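Local coordinates for homoprotocatechuate 2,3-dioxygenase (Brevibacterium fuscum, PDB 4Z6M) that catalyses the iron(II)-dependent, extradiol ring-opening of homoprotocatechuate with molecular oxygen, as a non-haem facial-triad dioxygenase, at the interface of chains A and B and the interface of chains A and C. Coordinates in Å, arbitrary orientation; residue numbers count along the deposited sequence, not the author numbering. Chains: chain A/B/C, Homoprotocatechuate 2,3-dioxygenase.

The three contacts belong to two different faces of chain A in a deposited assembly of four copies. Contact 1 faces chain B; contacts 2 and 3 both face chain C, with the centres of their C-alpha atoms about 18 Å apart. The C-alpha centre of contact 1 lies about 29 Å from that of contact 3 and about 41 Å from that of contact 2. Helix 222-234 serves both faces: its Asp230 covers a tyrosine ring in contact 1, as B:Asp230, and takes an arginine and two indoles in contact 3, as C:Asp230. Contact 2 instead pairs the C-terminal strands 359-361. Together the two-fold faces are consistent with a tetramer.

Contact 1: the interface of chains A and B. Residues chain A 141-143, 145-146; chain B 147, 227, 230-231, 234.
The ring of A:Tyr142 lies against B:Asp230 on helix 222-234, in a patch of the two-fold interface between dioxygenase subunits. B:Asp230 CB sits over one ring face, 3.6 Å from the centroid and displaced toward the rim near A:Tyr142 CG. The carboxylate continues across the same face, its plane turned 25° from the ring. A:Tyr142 has CG anti to its carbonyl carbon (chi1 -66°), which directs the ring along the helix. A:Tyr142 CB rests on the helix, 3.7 Å from B:Lys231 CA. One turn away, B:Gln227 has CG anti to the backbone N and bends at chi2 (63°), bringing its amide to the A chain loop. Its NE2 donates to the backbone oxygen of A:Tyr142 at 3.1 Å, in the amide plane and on a carbonyl lone pair. The amide oxygen OE1 of B:Gln227 lies over the rim of the A:Tyr145 ring, 3.7 Å from CD2, the two planes roughly parallel, while B:Ala147 CB touches that CD2. B:Ala234 CB packs near A:Asp143 OD1. This carboxylate is held side-on by A:Arg141 NE and NH2, in the guanidinium plane and through syn lone pairs, which fixes its rotation. A water links the loops, 2.8 Å from A:Tyr145 O and 2.9 Å from B:Ala147 N.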
# COMPACT_ATOMS: atom_id res chain seq x y z
N ARG A 141 -18.39 -4.77 2.78
CA ARG A 141 -18.68 -5.86 1.81
C ARG A 141 -17.42 -6.20 1.00
O ARG A 141 -17.32 -6.03 -0.21
CB ARG A 141 -19.88 -5.52 0.93
CG ARG A 141 -21.20 -5.50 1.69
CD ARG A 141 -21.65 -6.88 2.19
NE ARG A 141 -21.65 -7.88 1.14
CZ ARG A 141 -22.61 -8.03 0.23
NH1 ARG A 141 -23.71 -7.28 0.28
NH2 ARG A 141 -22.46 -8.93 -0.72
N TYR A 142 -16.42 -6.71 1.71
CA TYR A 142 -15.15 -6.96 1.07
C TYR A 142 -15.20 -8.11 0.09
O TYR A 142 -14.26 -8.30 -0.68
CB TYR A 142 -14.09 -7.23 2.15
CG TYR A 142 -13.80 -6.03 3.02
CD1 TYR A 142 -13.01 -4.98 2.55
CD2 TYR A 142 -14.31 -5.93 4.30
CE1 TYR A 142 -12.74 -3.88 3.34
CE2 TYR A 142 -14.05 -4.85 5.10
CZ TYR A 142 -13.26 -3.81 4.62
OH TYR A 142 -12.95 -2.71 5.39
N ASP A 143 -16.30 -8.88 0.12
CA ASP A 143 -16.60 -9.82 -0.94
C ASP A 143 -16.92 -9.18 -2.29
O ASP A 143 -16.80 -9.86 -3.31
CB ASP A 143 -17.74 -10.76 -0.52
CG ASP A 143 -19.03 -10.04 -0.10
OD1 ASP A 143 -19.00 -9.01 0.59
OD2 ASP A 143 -20.10 -10.56 -0.43
N TYR A 145 -15.41 -5.99 -2.91
CA TYR A 145 -14.38 -4.95 -3.04
C TYR A 145 -13.45 -5.23 -4.21
O TYR A 145 -12.83 -6.30 -4.30
CB TYR A 145 -13.59 -4.87 -1.76
CG TYR A 145 -12.65 -3.70 -1.59
CD1 TYR A 145 -13.12 -2.50 -1.13
CD2 TYR A 145 -11.27 -3.83 -1.76
CE1 TYR A 145 -12.28 -1.43 -0.90
CE2 TYR A 145 -10.43 -2.74 -1.54
CZ TYR A 145 -10.95 -1.56 -1.10
OH TYR A 145 -10.11 -0.46 -0.85
N SER A 146 -13.35 -4.23 -5.07
CA SER A 146 -12.47 -4.24 -6.22
C SER A 146 -11.06 -3.77 -5.86
O SER A 146 -10.88 -2.92 -4.97
CB SER A 146 -13.02 -3.27 -7.26
OG SER A 146 -12.08 -3.06 -8.30
N ALA B 147 -8.34 -7.90 -5.54
CA ALA B 147 -7.76 -7.16 -4.43
C ALA B 147 -6.90 -8.05 -3.52
O ALA B 147 -6.04 -7.55 -2.81
CB ALA B 147 -8.85 -6.42 -3.65
N GLN B 227 -6.56 -7.80 2.55
CA GLN B 227 -7.82 -7.99 1.86
C GLN B 227 -8.37 -9.40 1.98
O GLN B 227 -9.58 -9.56 2.07
CB GLN B 227 -7.68 -7.61 0.37
CG GLN B 227 -8.79 -8.14 -0.52
CD GLN B 227 -10.20 -7.62 -0.23
OE1 GLN B 227 -10.41 -6.66 0.50
NE2 GLN B 227 -11.17 -8.27 -0.85
N ASP B 230 -10.03 -9.47 5.20
CA ASP B 230 -11.25 -8.65 5.15
C ASP B 230 -12.39 -9.38 4.43
O ASP B 230 -13.54 -9.36 4.86
CB ASP B 230 -10.95 -7.32 4.46
CG ASP B 230 -10.10 -6.37 5.31
OD1 ASP B 230 -10.14 -6.46 6.56
OD2 ASP B 230 -9.44 -5.49 4.68
N LYS B 231 -12.04 -10.06 3.34
CA LYS B 231 -13.03 -10.79 2.54
C LYS B 231 -13.58 -11.95 3.32
O LYS B 231 -14.78 -12.23 3.29
CB LYS B 231 -12.40 -11.24 1.22
CG LYS B 231 -13.38 -11.92 0.29
CD LYS B 231 -12.75 -12.27 -1.04
CE LYS B 231 -13.77 -12.85 -1.99
NZ LYS B 231 -13.15 -13.16 -3.31
N ALA B 234 -16.08 -10.67 5.64
CA ALA B 234 -17.33 -10.37 4.93
C ALA B 234 -18.14 -11.61 4.56
O ALA B 234 -19.36 -11.57 4.59
CB ALA B 234 -17.06 -9.55 3.69
O HOH W 1 -11.24 -7.86 -5.92

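Contact 2: the interface of chains A and C. Residues chain A 354-355, 357-362; chain C 302, 355, 358-362.
Strand 359-361 of chain A runs antiparallel to strand 359-361 of chain C, flanked by Gly358 (end of 3-10 helix 356-358 in A, loop in C) and the start of helix 302-306 of chain C. This two-fold intermolecular antiparallel sheet joins the C-terminal segments of two extradiol dioxygenase subunits. At its centre the two Lys360 backbones pair reciprocally: A:Lys360 N donates to C:Lys360 O at 2.8 Å, and C:Lys360 N returns a nearly straight bond to A:Lys360 O (174° at H). The outer pairs are C:Gly362 N to A:Gly358 O at 2.8 Å and A:Gly362 N to C:Gly358 O at 2.9 Å. In all four bonds the donor stands above the carbonyl plane. Both Phe359 side chains leave with CG anti to the carbonyl carbon (chi1 -63° in A, -62° in C) and cross at about a right angle. A:Phe359 CB meets C:Phe359 CD1 at 3.8 Å, and each ring presents its edge to the Lys360 oxygen of the other chain. A:Phe359 also reaches C:Pro302, with CE1 3.8 Å from the proline CD. The Lys360 stems lie along the partner's end, A:Lys360 CG 3.8 Å from C:Gly362 CA. The C:Lys360 side chain is poorly ordered.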
# COMPACT_ATOMS: atom_id res chain seq x y z
N GLN A 354 7.08 26.17 -23.24
CA GLN A 354 6.92 24.73 -23.34
C GLN A 354 6.43 24.20 -22.01
O GLN A 354 6.39 24.93 -21.02
CB GLN A 354 8.22 24.07 -23.76
CG GLN A 354 9.43 24.36 -22.90
CD GLN A 354 10.72 23.88 -23.55
OE1 GLN A 354 10.72 22.98 -24.40
NE2 GLN A 354 11.83 24.47 -23.16
N ALA A 355 6.02 22.93 -22.01
CA ALA A 355 5.70 22.22 -20.81
C ALA A 355 6.95 21.68 -20.15
O ALA A 355 8.04 21.73 -20.71
CB ALA A 355 4.70 21.12 -21.12
N LYS A 357 9.33 18.57 -18.50
CA LYS A 357 9.78 17.22 -18.85
C LYS A 357 10.05 17.01 -20.34
O LYS A 357 10.07 15.88 -20.83
CB LYS A 357 8.81 16.14 -18.34
CG LYS A 357 8.26 16.31 -16.94
CD LYS A 357 9.27 16.18 -15.84
CE LYS A 357 8.60 16.16 -14.47
NZ LYS A 357 9.52 16.52 -13.38
N GLY A 358 10.28 18.10 -21.06
CA GLY A 358 10.75 17.99 -22.44
C GLY A 358 9.69 18.09 -23.52
O GLY A 358 10.01 17.86 -24.69
N PHE A 359 8.46 18.44 -23.16
CA PHE A 359 7.32 18.44 -24.08
C PHE A 359 6.87 19.86 -24.45
O PHE A 359 6.97 20.78 -23.64
CB PHE A 359 6.15 17.67 -23.50
CG PHE A 359 6.43 16.22 -23.27
CD1 PHE A 359 6.72 15.37 -24.34
CD2 PHE A 359 6.47 15.70 -21.97
CE1 PHE A 359 7.01 14.03 -24.12
CE2 PHE A 359 6.74 14.36 -21.76
CZ PHE A 359 7.02 13.53 -22.83
N LYS A 360 6.36 20.01 -25.67
CA LYS A 360 5.58 21.17 -26.11
C LYS A 360 4.16 20.72 -26.37
O LYS A 360 3.86 19.52 -26.32
CB LYS A 360 6.15 21.73 -27.44
CG LYS A 360 7.24 22.76 -27.29
CD LYS A 360 7.60 23.43 -28.62
CE LYS A 360 7.36 22.57 -29.86
NZ LYS A 360 7.96 23.17 -31.09
N LEU A 361 3.27 21.66 -26.67
CA LEU A 361 1.88 21.29 -26.96
C LEU A 361 1.73 20.74 -28.37
O LEU A 361 2.27 21.29 -29.31
CB LEU A 361 0.97 22.49 -26.75
CG LEU A 361 0.97 22.98 -25.29
CD1 LEU A 361 -0.30 23.76 -24.97
CD2 LEU A 361 1.17 21.86 -24.26
N GLY A 362 0.98 19.64 -28.49
CA GLY A 362 0.74 18.99 -29.78
C GLY A 362 -0.30 19.71 -30.62
O GLY A 362 -0.84 20.74 -30.20
N PRO C 302 11.65 12.84 -23.95
CA PRO C 302 12.69 12.69 -24.99
C PRO C 302 14.11 12.50 -24.45
O PRO C 302 14.91 11.76 -25.03
CB PRO C 302 12.57 13.97 -25.83
CG PRO C 302 11.48 14.79 -25.22
CD PRO C 302 10.79 14.02 -24.16
N ALA C 355 3.70 12.83 -29.52
CA ALA C 355 3.58 11.87 -28.43
C ALA C 355 2.12 11.71 -28.03
O ALA C 355 1.22 12.37 -28.58
CB ALA C 355 4.45 12.29 -27.26
N GLY C 358 -1.47 14.51 -25.78
CA GLY C 358 -1.54 15.90 -26.26
C GLY C 358 -0.23 16.64 -26.40
O GLY C 358 -0.23 17.85 -26.63
N PHE C 359 0.90 15.93 -26.28
CA PHE C 359 2.22 16.55 -26.31
C PHE C 359 3.00 16.25 -27.61
O PHE C 359 2.80 15.24 -28.26
CB PHE C 359 3.06 16.08 -25.11
CG PHE C 359 2.48 16.46 -23.78
CD1 PHE C 359 2.37 17.79 -23.41
CD2 PHE C 359 2.10 15.49 -22.89
CE1 PHE C 359 1.83 18.13 -22.18
CE2 PHE C 359 1.57 15.82 -21.65
CZ PHE C 359 1.44 17.14 -21.29
N LYS C 360 3.90 17.18 -27.95
CA LYS C 360 4.89 17.05 -29.00
C LYS C 360 6.26 17.19 -28.36
O LYS C 360 6.36 17.64 -27.21
CB LYS C 360 4.72 18.19 -30.03
CG LYS C 360 3.98 17.82 -31.30
CD LYS C 360 3.97 18.99 -32.28
CE LYS C 360 4.42 18.55 -33.68
NZ LYS C 360 4.42 19.62 -34.72
N LEU C 361 7.31 16.87 -29.12
CA LEU C 361 8.70 17.03 -28.68
C LEU C 361 9.02 18.51 -28.47
O LEU C 361 8.74 19.32 -29.36
CB LEU C 361 9.66 16.48 -29.74
CG LEU C 361 9.84 14.97 -29.94
CD1 LEU C 361 10.53 14.71 -31.27
CD2 LEU C 361 10.68 14.39 -28.83
N GLY C 362 9.61 18.86 -27.32
CA GLY C 362 10.08 20.23 -27.07
C GLY C 362 11.29 20.64 -27.88
O GLY C 362 11.90 19.82 -28.57

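Contact 3: the interface of chains A and C. Residues chain A 247, 295-296, 298; chain C 226, 229-230, 245.
The indole of A:Trp296 carries C:Cys229 CB on one face, 3.3 Å from the centroid of its five-membered ring, and the backbone N of A:Arg247 over the opposite face; C:Asp230 CG lies at its edge, in plane. These groups form part of a two-fold interface in the extradiol dioxygenase, where helix 222-234 of chain C presents C:Asp230 to chain A. The benzo end of A:Trp296 meets C:Pro245, which follows a cis peptide bond, nearly at a right angle, CZ3 standing 3.3 Å from the proline CD. A:Arg247 starts with CG anti to the backbone N (chi1 170°) and bends at chi2 and chi3, bringing its guanidinium side-on to C:Asp230. A:Arg247 NE donates a hydrogen bond to C:Asp230 OD1 at 3.0 Å, and A:Arg247 NH2 forms a salt bridge with C:Asp230 OD2 at 2.8 Å. The two planes are 53° apart, so both oxygens are met from above the carboxylate. C:Asp230 OD1 accepts a second bond from A:Trp296 NE1 at 2.9 Å, within the indole plane; two donors on one oxygen probably favour the ionised carboxylate. A:Trp295, CG anti to its backbone N (chi1 -180°), turns its edge to the same residue: NE1 donates to the backbone oxygen of C:Asp230 at 3.0 Å, on a carbonyl lone pair.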
# COMPACT_ATOMS: atom_id res chain seq x y z
N ARG A 247 0.51 13.30 -7.76
CA ARG A 247 0.21 13.97 -6.50
C ARG A 247 -0.13 15.41 -6.85
O ARG A 247 0.65 16.07 -7.52
CB ARG A 247 1.45 13.92 -5.60
CG ARG A 247 1.37 14.79 -4.36
CD ARG A 247 0.52 14.16 -3.29
NE ARG A 247 1.12 12.93 -2.76
CZ ARG A 247 0.53 12.13 -1.88
NH1 ARG A 247 -0.70 12.40 -1.43
NH2 ARG A 247 1.17 11.05 -1.45
N TRP A 295 2.57 17.88 -8.15
CA TRP A 295 3.64 18.17 -7.19
C TRP A 295 5.00 17.68 -7.69
O TRP A 295 6.04 18.19 -7.28
CB TRP A 295 3.27 17.46 -5.89
CG TRP A 295 4.18 17.58 -4.72
CD1 TRP A 295 4.77 16.55 -4.05
CD2 TRP A 295 4.48 18.78 -3.98
NE1 TRP A 295 5.46 17.02 -2.96
CE2 TRP A 295 5.32 18.39 -2.90
CE3 TRP A 295 4.19 20.13 -4.15
CZ2 TRP A 295 5.79 19.31 -1.97
CZ3 TRP A 295 4.70 21.06 -3.22
CH2 TRP A 295 5.49 20.63 -2.16
N TRP A 296 4.98 16.67 -8.55
CA TRP A 296 6.19 16.08 -9.13
C TRP A 296 6.64 16.80 -10.38
O TRP A 296 7.65 16.41 -11.00
CB TRP A 296 5.95 14.61 -9.41
CG TRP A 296 5.36 13.85 -8.26
CD1 TRP A 296 5.49 14.10 -6.92
CD2 TRP A 296 4.51 12.70 -8.37
NE1 TRP A 296 4.80 13.16 -6.19
CE2 TRP A 296 4.20 12.29 -7.05
CE3 TRP A 296 4.03 11.95 -9.44
CZ2 TRP A 296 3.40 11.19 -6.80
CZ3 TRP A 296 3.23 10.88 -9.19
CH2 TRP A 296 2.90 10.51 -7.89
N ASN A 298 5.12 16.99 -13.27
CA ASN A 298 4.70 16.44 -14.54
C ASN A 298 3.77 17.44 -15.23
O ASN A 298 3.04 18.19 -14.57
CB ASN A 298 4.03 15.06 -14.37
CG ASN A 298 5.05 13.96 -14.25
OD1 ASN A 298 6.09 14.01 -14.90
ND2 ASN A 298 4.77 12.95 -13.46
N ILE C 226 6.28 6.20 -4.87
CA ILE C 226 5.50 7.43 -4.74
C ILE C 226 6.16 8.38 -3.74
O ILE C 226 6.34 9.57 -4.03
CB ILE C 226 4.05 7.11 -4.36
CG1 ILE C 226 3.33 6.44 -5.54
CG2 ILE C 226 3.32 8.35 -3.83
CD1 ILE C 226 2.03 5.74 -5.16
N CYS C 229 9.05 10.46 -5.07
CA CYS C 229 8.52 11.61 -5.82
C CYS C 229 8.05 12.71 -4.88
O CYS C 229 8.36 13.89 -5.09
CB CYS C 229 7.34 11.16 -6.69
SG CYS C 229 7.72 9.97 -7.96
N ASP C 230 7.26 12.33 -3.88
CA ASP C 230 6.71 13.32 -2.94
C ASP C 230 7.82 14.06 -2.22
O ASP C 230 7.75 15.29 -2.01
CB ASP C 230 5.84 12.60 -1.92
CG ASP C 230 4.52 12.09 -2.49
OD1 ASP C 230 4.01 12.68 -3.48
OD2 ASP C 230 3.96 11.15 -1.87
N PRO C 245 6.20 8.67 -12.09
CA PRO C 245 6.20 7.22 -11.98
C PRO C 245 5.23 6.57 -12.96
O PRO C 245 4.31 7.22 -13.48
CB PRO C 245 5.75 7.00 -10.52
CG PRO C 245 4.82 8.15 -10.27
CD PRO C 245 5.40 9.32 -11.04